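Local structure of effector protein Lem4 (lpg1101) (Legionella pneumophila subsp. pneumophila, 6CGK) at residues I19-F24 with R150-D155; D52-Y57 with L104-N109; P86-V91 with T197-A202. The protein acts as a membrane-associated protein tyrosine phosphatase, a translocated Legionella effector whose haloacid dehalogenase (HAD) domain makes up this chain. The protein carries 1 engineered substitution. One frame throughout, in Å; residues are numbered along the deposited sequence.

Contact 1: I19-F24 with R150-D155. Engineered in segment 19-24: Asn23 (natural residue Asp). With MG (magnesium ion), chain C; PO4 (phosphate ion), chain B.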
loop_
_atom_site.group_PDB
_atom_site.type_symbol
_atom_site.label_atom_id
_atom_site.label_comp_id
_atom_site.label_asym_id
_atom_site.label_seq_id
_atom_site.Cartn_x
_atom_site.Cartn_y
_atom_site.Cartn_z
ATOM N N ILE A 19 -8.482 5.868 5.883
ATOM C CA ILE A 19 -7.379 4.951 5.596
ATOM C C ILE A 19 -7.454 4.473 4.158
ATOM O O ILE A 19 -8.534 4.124 3.654
ATOM C CB ILE A 19 -7.388 3.748 6.552
ATOM C CG1 ILE A 19 -7.306 4.249 7.992
ATOM C CG2 ILE A 19 -6.208 2.798 6.238
ATOM C CD1 ILE A 19 -7.480 3.073 9.005
ATOM N N VAL A 20 -6.283 4.436 3.516
ATOM C CA VAL A 20 -6.088 3.915 2.172
ATOM C C VAL A 20 -5.294 2.621 2.323
ATOM O O VAL A 20 -4.130 2.649 2.737
ATOM C CB VAL A 20 -5.351 4.927 1.283
ATOM C CG1 VAL A 20 -5.007 4.318 -0.074
ATOM C CG2 VAL A 20 -6.181 6.219 1.142
ATOM N N TYR A 21 -5.936 1.492 2.013
ATOM C CA TYR A 21 -5.332 0.166 2.075
ATOM C C TYR A 21 -4.943 -0.243 0.666
ATOM O O TYR A 21 -5.814 -0.408 -0.195
ATOM C CB TYR A 21 -6.316 -0.867 2.625
ATOM C CG TYR A 21 -6.619 -0.799 4.100
ATOM C CD1 TYR A 21 -5.661 -1.150 5.035
ATOM C CD2 TYR A 21 -7.905 -0.451 4.559
ATOM C CE1 TYR A 21 -5.941 -1.154 6.395
ATOM C CE2 TYR A 21 -8.189 -0.434 5.920
ATOM C CZ TYR A 21 -7.211 -0.780 6.834
ATOM O OH TYR A 21 -7.501 -0.793 8.178
ATOM N N LEU A 22 -3.654 -0.455 0.442
ATOM C CA LEU A 22 -3.148 -0.743 -0.891
ATOM C C LEU A 22 -2.396 -2.061 -0.853
ATOM O O LEU A 22 -1.489 -2.242 -0.032
ATOM C CB LEU A 22 -2.223 0.364 -1.389
ATOM C CG LEU A 22 -2.689 1.826 -1.331
ATOM C CD1 LEU A 22 -1.595 2.773 -1.786
ATOM C CD2 LEU A 22 -3.949 2.022 -2.171
ATOM N N ASN A 23 -2.783 -2.973 -1.734
ATOM C CA ASN A 23 -1.910 -4.054 -2.104
ATOM C C ASN A 23 -0.655 -3.481 -2.770
ATOM O O ASN A 23 -0.661 -2.359 -3.263
ATOM C CB ASN A 23 -2.651 -4.990 -3.061
ATOM C CG ASN A 23 -1.838 -6.127 -3.476
ATOM O OD1 ASN A 23 -1.514 -6.259 -4.652
ATOM N ND2 ASN A 23 -1.507 -7.002 -2.527
ATOM N N PHE A 24 0.432 -4.261 -2.784
ATOM C CA PHE A 24 1.654 -3.751 -3.422
ATOM C C PHE A 24 1.876 -4.321 -4.822
ATOM O O PHE A 24 1.763 -3.589 -5.805
ATOM C CB PHE A 24 2.891 -4.032 -2.563
ATOM C CG PHE A 24 4.150 -3.403 -3.098
ATOM C CD1 PHE A 24 4.359 -2.026 -2.940
ATOM C CD2 PHE A 24 5.110 -4.165 -3.736
ATOM C CE1 PHE A 24 5.539 -1.437 -3.434
ATOM C CE2 PHE A 24 6.290 -3.586 -4.240
ATOM C CZ PHE A 24 6.495 -2.212 -4.089
ATOM N N ARG A 150 -12.761 4.763 3.617
ATOM C CA ARG A 150 -11.862 3.645 3.336
ATOM C C ARG A 150 -11.721 3.470 1.834
ATOM O O ARG A 150 -12.722 3.333 1.119
ATOM C CB ARG A 150 -12.359 2.318 3.953
ATOM C CG ARG A 150 -12.397 2.274 5.481
ATOM C CD ARG A 150 -10.993 2.440 6.094
ATOM N NE ARG A 150 -11.046 2.356 7.570
ATOM C CZ ARG A 150 -11.329 3.386 8.373
ATOM N NH1 ARG A 150 -11.590 4.589 7.862
ATOM N NH2 ARG A 150 -11.335 3.222 9.693
ATOM N N LEU A 151 -10.476 3.456 1.368
ATOM C CA LEU A 151 -10.149 3.138 -0.014
ATOM C C LEU A 151 -9.325 1.858 -0.005
ATOM O O LEU A 151 -8.391 1.734 0.794
ATOM C CB LEU A 151 -9.370 4.287 -0.678
ATOM C CG LEU A 151 -8.804 4.019 -2.078
ATOM C CD1 LEU A 151 -9.906 3.685 -3.077
ATOM C CD2 LEU A 151 -7.981 5.209 -2.558
ATOM N N ILE A 152 -9.697 0.894 -0.853
ATOM C CA ILE A 152 -8.993 -0.386 -0.961
ATOM C C ILE A 152 -8.725 -0.631 -2.426
ATOM O O ILE A 152 -9.667 -0.643 -3.230
ATOM C CB ILE A 152 -9.815 -1.559 -0.404
ATOM C CG1 ILE A 152 -10.121 -1.373 1.076
ATOM C CG2 ILE A 152 -9.114 -2.903 -0.714
ATOM C CD1 ILE A 152 -11.065 -2.476 1.609
ATOM N N CYS A 153 -7.458 -0.842 -2.770
ATOM C CA CYS A 153 -7.051 -1.203 -4.124
ATOM C C CYS A 153 -6.289 -2.520 -4.105
ATOM O O CYS A 153 -5.320 -2.673 -3.349
ATOM C CB CYS A 153 -6.179 -0.112 -4.744
ATOM S SG CYS A 153 -7.070 1.427 -4.911
ATOM N N ASP A 154 -6.726 -3.472 -4.935
ATOM C CA ASP A 154 -6.028 -4.741 -5.082
ATOM C C ASP A 154 -6.202 -5.233 -6.511
ATOM O O ASP A 154 -7.270 -5.066 -7.104
ATOM C CB ASP A 154 -6.559 -5.775 -4.085
ATOM C CG ASP A 154 -5.547 -6.840 -3.746
ATOM O OD1 ASP A 154 -4.863 -7.339 -4.659
ATOM O OD2 ASP A 154 -5.441 -7.187 -2.552
ATOM N N ASP A 155 -5.148 -5.831 -7.064
ATOM C CA ASP A 155 -5.253 -6.437 -8.388
ATOM C C ASP A 155 -5.779 -7.871 -8.342
ATOM O O ASP A 155 -6.146 -8.420 -9.389
ATOM C CB ASP A 155 -3.903 -6.435 -9.084
ATOM C CG ASP A 155 -2.874 -7.245 -8.329
ATOM O OD1 ASP A 155 -2.698 -6.952 -7.136
ATOM O OD2 ASP A 155 -2.259 -8.166 -8.914
HETATM MG MG MG C . -1.107 -7.812 -5.755
HETATM P P PO4 B . 1.081 -8.635 -2.969
HETATM O O1 PO4 B . 1.685 -7.277 -2.657
HETATM O O2 PO4 B . 0.314 -9.248 -1.801
HETATM O O3 PO4 B . 2.239 -9.551 -3.339
HETATM O O4 PO4 B . 0.202 -8.543 -4.199
HETATM O O HOH W 1 -2.585 -8.914 -4.786
HETATM O O HOH W 2 -0.687 -9.379 -7.006
#
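Tyr21 is tied to the neighbouring strand through both its N and its O: the N donates to Leu151 O at 2.8 Å, and the O accepts from Cys153 N at 3.1 Å. The bonds Leu151 N to Ile19 O and Asn23 N to Cys153 O extend the parallel pairing, in which the strand axes approach to 4.7 Å and run parallel within 6°. The dense part is this buried middle. On one face, Arg150 bends at its second torsion (chi2 -62°), which brings CD to 3.9 Å from Ile19 CB, and Ile19 CD1 settles over the guanidinium face, off toward the rim. Ile19 CG2 lies over the centre of the Tyr21 ring. Glu140 takes both the Tyr21 hydroxyl and Arg150 NE, so the buried polar ends share one carboxylate. On the other face, Val20 CG1 meets Leu151 CD2 at 4.0 Å, and Leu22 CD2 rests against Cys153 CB. These are the central strand 19-23 of the Rossmann-like HAD core and its neighbour 150-154, whose C-terminal ends carry the acidic metal site. There the packing gives way to ions and water. The magnesium is held by Asp155 OD1 at 2.3 Å, the side chain of Asn23 (engineered, naturally Asp), Asp25 O, the phosphate and two waters. One water donates to Asp154 OD1 (2.8 Å), which also receives Asp156 N; the other donates to Asp155 OD2. Phe24 N reaches phosphate O1 at 3.3 Å, and Asp155 is partly exposed beside the metal and its waters.

Contact 2: D52-Y57 with L104-N109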
loop_
_atom_site.group_PDB
_atom_site.type_symbol
_atom_site.label_atom_id
_atom_site.label_comp_id
_atom_site.label_asym_id
_atom_site.label_seq_id
_atom_site.Cartn_x
_atom_site.Cartn_y
_atom_site.Cartn_z
ATOM N N ASP A 52 21.179 2.014 2.973
ATOM C CA ASP A 52 22.428 1.897 2.222
ATOM C C ASP A 52 22.515 0.558 1.498
ATOM O O ASP A 52 23.042 0.479 0.383
ATOM C CB ASP A 52 23.638 2.047 3.150
ATOM C CG ASP A 52 23.835 3.466 3.656
ATOM O OD1 ASP A 52 23.374 4.400 2.981
ATOM O OD2 ASP A 52 24.468 3.639 4.721
ATOM N N GLU A 53 22.041 -0.503 2.127
ATOM C CA GLU A 53 22.117 -1.804 1.465
ATOM C C GLU A 53 21.107 -1.889 0.332
ATOM O O GLU A 53 21.384 -2.465 -0.724
ATOM C CB GLU A 53 21.875 -2.937 2.475
ATOM C CG GLU A 53 22.938 -3.044 3.553
ATOM C CD GLU A 53 22.642 -4.157 4.536
ATOM O OE1 GLU A 53 21.774 -3.964 5.405
ATOM O OE2 GLU A 53 23.261 -5.235 4.421
ATOM N N ARG A 54 19.909 -1.357 0.548
ATOM C CA ARG A 54 18.901 -1.395 -0.501
ATOM C C ARG A 54 19.312 -0.572 -1.714
ATOM O O ARG A 54 19.080 -0.982 -2.852
ATOM C CB ARG A 54 17.566 -0.914 0.077
ATOM C CG ARG A 54 16.992 -1.912 1.072
ATOM C CD ARG A 54 15.589 -1.464 1.541
ATOM N NE ARG A 54 15.511 -0.215 2.324
ATOM C CZ ARG A 54 15.461 -0.190 3.658
ATOM N NH1 ARG A 54 15.556 -1.325 4.343
ATOM N NH2 ARG A 54 15.264 0.974 4.322
ATOM N N MET A 55 19.873 0.620 -1.493
ATOM C CA MET A 55 20.099 1.545 -2.601
ATOM C C MET A 55 21.103 1.003 -3.600
ATOM O O MET A 55 21.169 1.483 -4.743
ATOM C CB MET A 55 20.562 2.906 -2.067
ATOM C CG MET A 55 19.402 3.693 -1.403
ATOM S SD MET A 55 18.078 4.033 -2.599
ATOM C CE MET A 55 19.105 4.305 -4.013
ATOM N N ARG A 56 21.917 0.034 -3.192
ATOM C CA ARG A 56 22.850 -0.548 -4.150
ATOM C C ARG A 56 22.137 -1.262 -5.291
ATOM O O ARG A 56 22.752 -1.477 -6.353
ATOM C CB ARG A 56 23.760 -1.520 -3.411
ATOM C CG ARG A 56 24.701 -0.799 -2.505
ATOM C CD ARG A 56 25.781 -1.720 -1.969
ATOM N NE ARG A 56 26.590 -0.955 -1.029
ATOM C CZ ARG A 56 26.531 -1.113 0.284
ATOM N NH1 ARG A 56 25.736 -2.040 0.791
ATOM N NH2 ARG A 56 27.278 -0.377 1.078
ATOM N N TYR A 57 20.888 -1.680 -5.075
ATOM C CA TYR A 57 20.055 -2.334 -6.082
ATOM C C TYR A 57 19.344 -1.364 -7.029
ATOM O O TYR A 57 18.671 -1.827 -7.961
ATOM C CB TYR A 57 19.028 -3.242 -5.373
ATOM C CG TYR A 57 19.741 -4.475 -4.871
ATOM C CD1 TYR A 57 20.461 -4.450 -3.674
ATOM C CD2 TYR A 57 19.806 -5.636 -5.653
ATOM C CE1 TYR A 57 21.165 -5.588 -3.236
ATOM C CE2 TYR A 57 20.500 -6.779 -5.219
ATOM C CZ TYR A 57 21.187 -6.734 -4.019
ATOM O OH TYR A 57 21.906 -7.839 -3.608
ATOM N N LEU A 104 11.757 -0.355 -3.190
ATOM C CA LEU A 104 11.143 0.236 -4.384
ATOM C C LEU A 104 10.624 1.644 -4.086
ATOM O O LEU A 104 10.797 2.559 -4.899
ATOM C CB LEU A 104 9.995 -0.645 -4.899
ATOM C CG LEU A 104 10.528 -1.623 -5.974
ATOM C CD1 LEU A 104 11.641 -2.494 -5.427
ATOM C CD2 LEU A 104 9.400 -2.480 -6.530
ATOM N N LEU A 105 9.980 1.835 -2.938
ATOM C CA LEU A 105 9.607 3.200 -2.543
ATOM C C LEU A 105 10.825 4.127 -2.546
ATOM O O LEU A 105 10.770 5.259 -3.058
ATOM C CB LEU A 105 8.949 3.161 -1.174
ATOM C CG LEU A 105 7.616 2.386 -1.146
ATOM C CD1 LEU A 105 7.137 2.136 0.302
ATOM C CD2 LEU A 105 6.540 3.113 -1.962
ATOM N N GLU A 106 11.931 3.684 -1.947
ATOM C CA GLU A 106 13.137 4.516 -1.918
ATOM C C GLU A 106 13.692 4.798 -3.311
ATOM O O GLU A 106 14.147 5.912 -3.592
ATOM C CB GLU A 106 14.195 3.865 -1.030
ATOM C CG GLU A 106 13.802 3.959 0.442
ATOM C CD GLU A 106 14.442 2.915 1.319
ATOM O OE1 GLU A 106 15.235 2.076 0.800
ATOM O OE2 GLU A 106 14.124 2.929 2.531
ATOM N N PHE A 107 13.719 3.784 -4.184
ATOM C CA PHE A 107 14.187 3.976 -5.549
ATOM C C PHE A 107 13.404 5.056 -6.267
ATOM O O PHE A 107 13.928 5.695 -7.178
ATOM C CB PHE A 107 14.048 2.672 -6.363
ATOM C CG PHE A 107 14.880 1.505 -5.873
ATOM C CD1 PHE A 107 16.040 1.679 -5.133
ATOM C CD2 PHE A 107 14.464 0.214 -6.170
ATOM C CE1 PHE A 107 16.801 0.555 -4.708
ATOM C CE2 PHE A 107 15.226 -0.918 -5.776
ATOM C CZ PHE A 107 16.372 -0.739 -5.023
ATOM N N GLU A 108 12.120 5.210 -5.929
ATOM C CA GLU A 108 11.263 6.201 -6.556
ATOM C C GLU A 108 11.179 7.495 -5.752
ATOM O O GLU A 108 10.381 8.378 -6.095
ATOM C CB GLU A 108 9.861 5.609 -6.742
ATOM C CG GLU A 108 9.867 4.319 -7.551
ATOM C CD GLU A 108 9.978 4.572 -9.028
ATOM O OE1 GLU A 108 9.801 5.743 -9.406
ATOM O OE2 GLU A 108 10.249 3.625 -9.817
ATOM N N ASN A 109 11.975 7.626 -4.691
ATOM C CA ASN A 109 12.026 8.855 -3.889
ATOM C C ASN A 109 10.657 9.162 -3.282
ATOM O O ASN A 109 10.232 10.327 -3.206
ATOM C CB ASN A 109 12.568 10.035 -4.706
ATOM C CG ASN A 109 13.121 11.154 -3.830
ATOM O OD1 ASN A 109 13.516 10.935 -2.681
ATOM N ND2 ASN A 109 13.176 12.343 -4.382
#
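The carbonyl oxygen of Arg54 faces the edge of the Phe107 ring, in its plane and just 3.3 Å from CE1, where the slightly positive ring hydrogens offer it a polar surface. The same oxygen accepts Tyr57 N, so it has a partner on its own chain segment as well as the ring edge. Arg54 also grips Glu106 in a side-on, two-nitrogen salt bridge. NE donates to OE1 at 2.8 Å in an almost straight line (170°), with OE1 lying in the guanidinium plane, while NH2 reaches the syn lone pair of OE2 at 2.9 Å. The two side chains cross at about a right angle, and their flat groups are turned 32° apart. Glu106 OE2 also bonds His112, and Arg54 NH1 bonds Lys48 O, so both ends of the pair are anchored. In Met55 the bend at chi2 (-61°) brings SD to the ring edge, 4.0 Å from Phe107 CD1, in a Met-aromatic contact. Tyr57 CB touches Phe107 CZ at 3.7 Å, and Leu45, Lys58 and Tyr61 also touch the ring. Helix 51-55 belongs to the insert after the first strand, a position consistent with a C1-type cap of HAD proteins. It packs here on the last turn of core helix 98-107, which closes in a Schellman motif with Asn109 at C-prime.

Contact 3: P86-V91 with T197-A202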
loop_
_atom_site.group_PDB
_atom_site.type_symbol
_atom_site.label_atom_id
_atom_site.label_comp_id
_atom_site.label_asym_id
_atom_site.label_seq_id
_atom_site.Cartn_x
_atom_site.Cartn_y
_atom_site.Cartn_z
ATOM N N PRO A 86 -1.666 14.065 8.462
ATOM C CA PRO A 86 -2.258 12.859 9.047
ATOM C C PRO A 86 -3.756 12.701 8.810
ATOM O O PRO A 86 -4.336 11.774 9.387
ATOM C CB PRO A 86 -1.982 13.042 10.539
ATOM C CG PRO A 86 -2.106 14.520 10.736
ATOM C CD PRO A 86 -1.608 15.165 9.443
ATOM N N GLN A 87 -4.373 13.564 7.992
ATOM C CA GLN A 87 -5.814 13.430 7.770
ATOM C C GLN A 87 -6.160 12.116 7.070
ATOM O O GLN A 87 -7.267 11.587 7.253
ATOM C CB GLN A 87 -6.349 14.614 6.962
ATOM C CG GLN A 87 -6.787 15.810 7.798
ATOM C CD GLN A 87 -5.659 16.769 8.099
ATOM O OE1 GLN A 87 -4.583 16.693 7.505
ATOM N NE2 GLN A 87 -5.902 17.695 9.020
ATOM N N VAL A 88 -5.227 11.570 6.287
ATOM C CA VAL A 88 -5.390 10.301 5.588
ATOM C C VAL A 88 -4.132 9.487 5.839
ATOM O O VAL A 88 -3.027 10.025 5.775
ATOM C CB VAL A 88 -5.607 10.512 4.077
ATOM C CG1 VAL A 88 -5.800 9.173 3.358
ATOM C CG2 VAL A 88 -6.766 11.484 3.853
ATOM N N LYS A 89 -4.297 8.209 6.171
ATOM C CA LYS A 89 -3.167 7.321 6.397
ATOM C C LYS A 89 -3.126 6.286 5.288
ATOM O O LYS A 89 -4.168 5.860 4.783
ATOM C CB LYS A 89 -3.259 6.607 7.756
ATOM C CG LYS A 89 -3.000 7.510 8.963
ATOM C CD LYS A 89 -1.549 7.392 9.416
ATOM C CE LYS A 89 -1.281 8.222 10.664
ATOM N NZ LYS A 89 0.165 8.153 11.053
ATOM N N ILE A 90 -1.911 5.876 4.929
ATOM C CA ILE A 90 -1.669 4.862 3.909
ATOM C C ILE A 90 -1.191 3.596 4.597
ATOM O O ILE A 90 -0.264 3.650 5.418
ATOM C CB ILE A 90 -0.606 5.306 2.885
ATOM C CG1 ILE A 90 -1.000 6.650 2.265
ATOM C CG2 ILE A 90 -0.366 4.183 1.838
ATOM C CD1 ILE A 90 0.084 7.182 1.244
ATOM N N VAL A 91 -1.811 2.466 4.261
ATOM C CA VAL A 91 -1.429 1.163 4.793
ATOM C C VAL A 91 -1.179 0.246 3.597
ATOM O O VAL A 91 -2.079 0.047 2.774
ATOM C CB VAL A 91 -2.514 0.553 5.702
ATOM C CG1 VAL A 91 -2.061 -0.815 6.194
ATOM C CG2 VAL A 91 -2.846 1.447 6.870
ATOM N N THR A 197 -13.056 14.183 -2.205
ATOM C CA THR A 197 -14.515 14.314 -2.189
ATOM C C THR A 197 -15.134 13.755 -0.914
ATOM O O THR A 197 -16.216 14.194 -0.518
ATOM C CB THR A 197 -15.131 13.604 -3.401
ATOM O OG1 THR A 197 -14.595 14.155 -4.613
ATOM C CG2 THR A 197 -16.634 13.777 -3.401
ATOM N N ASN A 198 -14.485 12.793 -0.260
ATOM C CA ASN A 198 -15.065 12.128 0.898
ATOM C C ASN A 198 -14.379 12.457 2.219
ATOM O O ASN A 198 -14.805 11.949 3.255
ATOM C CB ASN A 198 -15.051 10.608 0.695
ATOM C CG ASN A 198 -15.968 10.163 -0.423
ATOM O OD1 ASN A 198 -17.154 9.943 -0.212
ATOM N ND2 ASN A 198 -15.420 10.024 -1.619
ATOM N N CYS A 199 -13.326 13.273 2.223
ATOM C CA CYS A 199 -12.576 13.587 3.443
ATOM C C CYS A 199 -12.515 15.108 3.572
ATOM O O CYS A 199 -11.600 15.749 3.046
ATOM C CB CYS A 199 -11.176 12.975 3.425
ATOM S SG CYS A 199 -11.112 11.156 3.278
ATOM N N ASP A 200 -13.475 15.667 4.304
ATOM C CA ASP A 200 -13.611 17.117 4.387
ATOM C C ASP A 200 -12.335 17.776 4.903
ATOM O O ASP A 200 -11.855 18.765 4.331
ATOM C CB ASP A 200 -14.802 17.467 5.278
ATOM N N ILE A 201 -11.771 17.252 5.993
ATOM C CA ILE A 201 -10.612 17.916 6.577
ATOM C C ILE A 201 -9.399 17.730 5.686
ATOM O O ILE A 201 -8.519 18.601 5.630
ATOM C CB ILE A 201 -10.337 17.409 8.001
ATOM C CG1 ILE A 201 -11.636 17.355 8.811
ATOM C CG2 ILE A 201 -9.301 18.308 8.676
ATOM C CD1 ILE A 201 -12.334 18.694 8.940
ATOM N N ALA A 202 -9.331 16.607 4.973
ATOM C CA ALA A 202 -8.284 16.439 3.975
ATOM C C ALA A 202 -8.310 17.582 2.967
ATOM O O ALA A 202 -7.298 18.258 2.746
ATOM C CB ALA A 202 -8.441 15.090 3.267
#
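Gln87 and Ala202 bring the two backbones to 5.4 Å between their CA atoms, the nearest approach of the segments. Chain 86-91 runs from a loop, entered through the cis peptide before Pro86, into the start of strand 89-93. Opposite it, chain 197-202 changes from one helix to another: Cys199 is extended (phi -127°, psi 93°), leaving helix 188-198 and taking the N-cap position of helix 200-206. The first turn of that second helix presents Ile201 and Ala202 to the loop. Gln87 lies against this turn, its chain bent at chi2 (87°), which swings CD round over Ile201. Its CB sits 4.0 Å from Ala202 CA. Ile201 answers with its CG2 branch, which lies 3.7 Å from Gln87 CG and 3.5 Å from Gln87 NE2; the two side chains cross at about a right angle. The rest of Ile201 leads away toward the exposed side, so the amide of Gln87 lies on a methyl at the outer part of the contact. Deeper in, Val88 takes over. Its CG2, anti to the carbonyl carbon, meets Ala202 CB at 4.0 Å and stands a looser 4.4 Å from Cys199 SG. Val88 also touches Val20 of the central strand and Val81 of helix 72-82, and Cys199 lies on Asn18 and Phe149, so small buried side chains fill the junction at Cys199 and the start of helix 200-206. The bonding between the segments is purely van der Waals; Gln87 O finds its partner in Asn18 ND2. This is packing of a helix start against the loop at the N-terminal end of strand 89-93 in the HAD alpha/beta core, away from the magnesium site.

Contact 1 is the buried core, its centre about 6 Å from the chain centre; contacts 2 and 3 lie farther out, at about 17 and 15 Å, contact 2 partly buried and contact 3 buried with an exposed rim at Ile201. Contacts 1 and 3 share the sheet: strands 19-23 and 89-93 are neighbours, and Val91 packs on Ile19 and Tyr21. Contact 2 is reached from contact 1 through Phe24, whose CZ touches Leu104 CD2, and its helix 98-107 follows strand 89-93. Chemistry tracks position: backbone bonding and metal ligation in the sheet, a salt bridge and aromatic packing in contact 2, and mainly van der Waals contact at the start of helix 200-206.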